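Uncharacterized protein lp_0118 (Lactobacillus plantarum, PDB 3K2Y) is of unknown function but carries a HIRAN domain, and probably binds nucleic acid, as other proteins of that family are thought to do. Local coordinates at residues L8-V19 against L60-Y71. Sequence-based numbering, arbitrary orientation.
Sequences LDTVTVVGERYV and LGYIARYQNQPY
Val14 and Tyr62 form an antiparallel hydrogen-bonded pair: Val14 N donates to Tyr62 O (2.8 Å) and Tyr62 N returns a bond to Val14 O (2.9 Å). One step on, Val13 and Ile63 make a non-hydrogen-bonded pair, and Ala64 N reaches Thr12 O at 3.0 Å, the last backbone bond before 60-71 turns away from the strand. Gln67 then takes over with its side chain. Its CG stands anti to the carbonyl carbon (chi1 -52°) and the chain is extended beyond it, which carries the amide to the strand edge; there Gln67 OE1 accepts from Thr12 N at 2.8 Å, on a lone pair in the carbonyl plane and nearly straight at the hydrogen (170°). The side-chain carbonyl thus stands in for a strand neighbour where the main chain has left. With an alanine in its place, Thr12 N would probably lose this acceptor and Val11 part of its cover. On the buried side, Val11 divides its branches: CG2 meets Ile63 CD1 at 3.6 Å, while CG1 packs against CE2 of the Tyr71 ring at 3.5 Å. Leu8 CD1 lies at the edge of that ring, close to its plane. A water in the ring plane links Tyr71 OH to Thr10 O, to which it donates, so the phenol end is tied to the strand through solvent. Gly61 lies so close to Val14 O that a side chain would clash with it. In the closed antiparallel barrel, strand 4-14 lies between strands 59-63 and 96-103, and Leu99 of the latter touches both Val11 and Tyr71. Ile63 and Val13 pack onto strand 50-53, while the first turn of helix 68-76 brings Tyr71 against the part of strand 4-14 that strand 59-63 does not pair with.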
loop_
_atom_site.group_PDB
_atom_site.type_symbol
_atom_site.label_atom_id
_atom_site.label_comp_id
_atom_site.label_asym_id
_atom_site.label_seq_id
_atom_site.Cartn_x
_atom_site.Cartn_y
_atom_site.Cartn_z
ATOM N N LEU A 8 -0.098 1.133 -25.424
ATOM C CA LEU A 8 -1.368 1.026 -24.723
ATOM C C LEU A 8 -1.841 2.440 -24.404
ATOM O O LEU A 8 -2.425 3.114 -25.258
ATOM C CB LEU A 8 -1.196 0.205 -23.439
ATOM C CG LEU A 8 -0.688 -1.233 -23.620
ATOM C CD1 LEU A 8 -0.625 -1.945 -22.272
ATOM C CD2 LEU A 8 -1.609 -1.980 -24.569
ATOM N N ASP A 9 -1.586 2.900 -23.186
ATOM C CA ASP A 9 -1.982 4.249 -22.812
ATOM C C ASP A 9 -1.026 4.826 -21.783
ATOM O O ASP A 9 -0.056 4.179 -21.396
ATOM C CB ASP A 9 -3.406 4.260 -22.259
ATOM C CG ASP A 9 -4.211 5.443 -22.762
ATOM O OD1 ASP A 9 -3.668 6.571 -22.794
ATOM O OD2 ASP A 9 -5.390 5.243 -23.122
ATOM N N THR A 10 -1.304 6.048 -21.344
ATOM C CA THR A 10 -0.462 6.714 -20.365
ATOM C C THR A 10 -1.033 6.603 -18.960
ATOM O O THR A 10 -2.248 6.551 -18.775
ATOM C CB THR A 10 -0.293 8.205 -20.704
ATOM O OG1 THR A 10 -1.582 8.801 -20.883
ATOM C CG2 THR A 10 0.521 8.373 -21.971
ATOM N N VAL A 11 -0.148 6.561 -17.971
ATOM C CA VAL A 11 -0.569 6.469 -16.580
ATOM C C VAL A 11 0.302 7.362 -15.707
ATOM O O VAL A 11 1.375 7.807 -16.123
ATOM C CB VAL A 11 -0.480 5.012 -16.042
ATOM C CG1 VAL A 11 -1.402 4.101 -16.832
ATOM C CG2 VAL A 11 0.947 4.517 -16.112
ATOM N N THR A 12 -0.173 7.628 -14.496
ATOM C CA THR A 12 0.565 8.458 -13.557
ATOM C C THR A 12 1.104 7.564 -12.452
ATOM O O THR A 12 0.457 6.592 -12.062
ATOM C CB THR A 12 -0.342 9.529 -12.932
ATOM O OG1 THR A 12 -1.004 10.262 -13.973
ATOM C CG2 THR A 12 0.481 10.488 -12.082
ATOM N N VAL A 13 2.293 7.890 -11.957
ATOM C CA VAL A 13 2.908 7.114 -10.890
ATOM C C VAL A 13 2.820 7.903 -9.591
ATOM O O VAL A 13 3.404 8.979 -9.465
ATOM C CB VAL A 13 4.389 6.805 -11.194
ATOM C CG1 VAL A 13 4.944 5.864 -10.144
ATOM C CG2 VAL A 13 4.523 6.189 -12.576
ATOM N N VAL A 14 2.083 7.360 -8.628
ATOM C CA VAL A 14 1.901 8.009 -7.339
ATOM C C VAL A 14 2.644 7.264 -6.238
ATOM O O VAL A 14 3.316 6.259 -6.495
ATOM C CB VAL A 14 0.407 8.069 -6.964
ATOM C CG1 VAL A 14 -0.361 8.827 -8.031
ATOM C CG2 VAL A 14 -0.150 6.663 -6.817
ATOM N N GLY A 15 2.520 7.770 -5.013
ATOM C CA GLY A 15 3.166 7.144 -3.873
ATOM C C GLY A 15 4.650 7.407 -3.693
ATOM O O GLY A 15 5.281 6.777 -2.843
ATOM N N GLU A 16 5.218 8.328 -4.470
ATOM C CA GLU A 16 6.645 8.627 -4.348
ATOM C C GLU A 16 7.053 8.974 -2.918
ATOM O O GLU A 16 8.052 8.462 -2.414
ATOM C CB GLU A 16 7.053 9.784 -5.268
ATOM C CG GLU A 16 7.044 9.447 -6.744
ATOM C CD GLU A 16 5.682 9.630 -7.366
ATOM O OE1 GLU A 16 4.680 9.594 -6.622
ATOM O OE2 GLU A 16 5.614 9.801 -8.600
ATOM N N ARG A 17 6.276 9.841 -2.272
ATOM C CA ARG A 17 6.564 10.271 -0.905
ATOM C C ARG A 17 6.853 9.107 0.037
ATOM O O ARG A 17 7.589 9.259 1.014
ATOM C CB ARG A 17 5.399 11.090 -0.343
ATOM C CG ARG A 17 4.211 10.258 0.108
ATOM C CD ARG A 17 3.148 11.127 0.758
ATOM N NE ARG A 17 2.586 12.092 -0.184
ATOM C CZ ARG A 17 1.825 11.767 -1.225
ATOM N NH1 ARG A 17 1.529 10.493 -1.463
ATOM N NH2 ARG A 17 1.361 12.714 -2.032
ATOM N N TYR A 18 6.279 7.945 -0.259
ATOM C CA TYR A 18 6.470 6.766 0.578
ATOM C C TYR A 18 7.688 5.938 0.185
ATOM O O TYR A 18 7.993 4.929 0.823
ATOM C CB TYR A 18 5.211 5.897 0.542
ATOM C CG TYR A 18 3.994 6.592 1.115
ATOM C CD1 TYR A 18 3.968 7.000 2.451
ATOM C CD2 TYR A 18 2.880 6.864 0.322
ATOM C CE1 TYR A 18 2.868 7.663 2.984
ATOM C CE2 TYR A 18 1.770 7.525 0.846
ATOM C CZ TYR A 18 1.771 7.925 2.178
ATOM O OH TYR A 18 0.684 8.594 2.702
ATOM N N VAL A 19 8.382 6.373 -0.863
ATOM C CA VAL A 19 9.575 5.676 -1.341
ATOM C C VAL A 19 10.832 6.275 -0.714
ATOM O O VAL A 19 11.121 7.458 -0.886
ATOM C CB VAL A 19 9.693 5.759 -2.874
ATOM C CG1 VAL A 19 10.931 5.004 -3.338
ATOM C CG2 VAL A 19 8.436 5.186 -3.525
ATOM N N LEU A 60 9.917 3.380 -7.700
ATOM C CA LEU A 60 9.506 4.740 -8.026
ATOM C C LEU A 60 8.128 5.043 -7.463
ATOM O O LEU A 60 7.803 6.199 -7.186
ATOM C CB LEU A 60 9.477 4.936 -9.543
ATOM C CG LEU A 60 10.778 5.300 -10.258
ATOM C CD1 LEU A 60 11.875 4.344 -9.861
ATOM C CD2 LEU A 60 10.551 5.258 -11.754
ATOM N N GLY A 61 7.315 4.001 -7.308
ATOM C CA GLY A 61 5.975 4.184 -6.780
ATOM C C GLY A 61 4.989 3.158 -7.301
ATOM O O GLY A 61 5.325 1.986 -7.452
ATOM N N TYR A 62 3.764 3.603 -7.572
ATOM C CA TYR A 62 2.711 2.725 -8.074
ATOM C C TYR A 62 1.900 3.379 -9.172
ATOM O O TYR A 62 1.910 4.601 -9.318
ATOM C CB TYR A 62 1.742 2.346 -6.952
ATOM C CG TYR A 62 2.305 1.382 -5.946
ATOM C CD1 TYR A 62 3.121 1.820 -4.906
ATOM C CD2 TYR A 62 2.051 0.018 -6.058
ATOM C CE1 TYR A 62 3.674 0.919 -4.003
ATOM C CE2 TYR A 62 2.599 -0.888 -5.165
ATOM C CZ TYR A 62 3.411 -0.434 -4.142
ATOM O OH TYR A 62 3.981 -1.345 -3.287
ATOM N N ILE A 63 1.195 2.555 -9.945
ATOM C CA ILE A 63 0.320 3.068 -10.997
ATOM C C ILE A 63 -0.877 3.577 -10.201
ATOM O O ILE A 63 -1.372 2.867 -9.328
ATOM C CB ILE A 63 -0.189 1.944 -11.939
ATOM C CG1 ILE A 63 0.986 1.220 -12.609
ATOM C CG2 ILE A 63 -1.138 2.533 -12.980
ATOM C CD1 ILE A 63 1.683 2.013 -13.685
ATOM N N ALA A 64 -1.334 4.792 -10.487
ATOM C CA ALA A 64 -2.478 5.369 -9.782
ATOM C C ALA A 64 -3.643 4.383 -9.710
ATOM O O ALA A 64 -3.941 3.688 -10.683
ATOM C CB ALA A 64 -2.916 6.649 -10.467
ATOM N N ARG A 65 -4.294 4.333 -8.550
ATOM C CA ARG A 65 -5.420 3.430 -8.302
ATOM C C ARG A 65 -6.571 3.541 -9.302
ATOM O O ARG A 65 -7.266 2.556 -9.565
ATOM C CB ARG A 65 -5.951 3.640 -6.879
ATOM C CG ARG A 65 -7.147 2.773 -6.515
ATOM C CD ARG A 65 -7.529 2.943 -5.053
ATOM N NE ARG A 65 -6.518 2.389 -4.154
ATOM C CZ ARG A 65 -6.531 2.530 -2.831
ATOM N NH1 ARG A 65 -7.505 3.214 -2.241
ATOM N NH2 ARG A 65 -5.571 1.989 -2.097
ATOM N N TYR A 66 -6.775 4.732 -9.858
ATOM C CA TYR A 66 -7.846 4.934 -10.832
ATOM C C TYR A 66 -7.406 4.550 -12.251
ATOM O O TYR A 66 -8.081 4.879 -13.227
ATOM C CB TYR A 66 -8.317 6.392 -10.797
ATOM C CG TYR A 66 -7.223 7.387 -11.082
ATOM C CD1 TYR A 66 -6.958 7.811 -12.382
ATOM C CD2 TYR A 66 -6.419 7.873 -10.051
ATOM C CE1 TYR A 66 -5.914 8.695 -12.652
ATOM C CE2 TYR A 66 -5.373 8.753 -10.308
ATOM C CZ TYR A 66 -5.125 9.158 -11.609
ATOM O OH TYR A 66 -4.084 10.020 -11.859
ATOM N N GLN A 67 -6.276 3.852 -12.353
ATOM C CA GLN A 67 -5.736 3.404 -13.640
ATOM C C GLN A 67 -5.208 1.975 -13.488
ATOM O O GLN A 67 -4.586 1.426 -14.394
ATOM C CB GLN A 67 -4.590 4.326 -14.086
ATOM C CG GLN A 67 -4.945 5.800 -14.087
ATOM C CD GLN A 67 -3.817 6.690 -14.574
ATOM O OE1 GLN A 67 -2.712 6.671 -14.031
ATOM N NE2 GLN A 67 -4.095 7.484 -15.602
ATOM N N ASN A 68 -5.478 1.391 -12.326
ATOM C CA ASN A 68 -5.039 0.043 -11.965
ATOM C C ASN A 68 -5.663 -1.133 -12.703
ATOM O O ASN A 68 -4.991 -1.830 -13.461
ATOM C CB ASN A 68 -5.263 -0.171 -10.467
ATOM C CG ASN A 68 -3.992 -0.099 -9.684
ATOM O OD1 ASN A 68 -4.009 -0.034 -8.455
ATOM N ND2 ASN A 68 -2.865 -0.125 -10.389
ATOM N N GLN A 69 -6.945 -1.355 -12.422
ATOM C CA GLN A 69 -7.743 -2.447 -12.977
ATOM C C GLN A 69 -7.369 -3.021 -14.343
ATOM O O GLN A 69 -7.011 -4.194 -14.444
ATOM C CB GLN A 69 -9.223 -2.036 -12.992
ATOM C CG GLN A 69 -10.122 -2.932 -13.829
ATOM C CD GLN A 69 -11.110 -2.137 -14.667
ATOM O OE1 GLN A 69 -11.938 -1.392 -14.135
ATOM N NE2 GLN A 69 -11.025 -2.289 -15.987
ATOM N N PRO A 70 -7.443 -2.206 -15.409
ATOM C CA PRO A 70 -7.116 -2.675 -16.763
ATOM C C PRO A 70 -5.792 -3.424 -16.905
ATOM O O PRO A 70 -5.762 -4.584 -17.317
ATOM C CB PRO A 70 -7.134 -1.389 -17.593
ATOM C CG PRO A 70 -8.087 -0.503 -16.841
ATOM C CD PRO A 70 -7.673 -0.749 -15.412
ATOM N N TYR A 71 -4.700 -2.747 -16.568
ATOM C CA TYR A 71 -3.374 -3.334 -16.685
ATOM C C TYR A 71 -3.178 -4.508 -15.732
ATOM O O TYR A 71 -2.470 -5.469 -16.052
ATOM C CB TYR A 71 -2.330 -2.248 -16.452
ATOM C CG TYR A 71 -2.537 -1.070 -17.369
ATOM C CD1 TYR A 71 -2.302 -1.185 -18.740
ATOM C CD2 TYR A 71 -3.015 0.144 -16.881
ATOM C CE1 TYR A 71 -2.540 -0.124 -19.599
ATOM C CE2 TYR A 71 -3.258 1.215 -17.735
ATOM C CZ TYR A 71 -3.016 1.074 -19.090
ATOM O OH TYR A 71 -3.241 2.129 -19.940
HETATM O O HOH W 1 -4.191 4.557 -19.194
#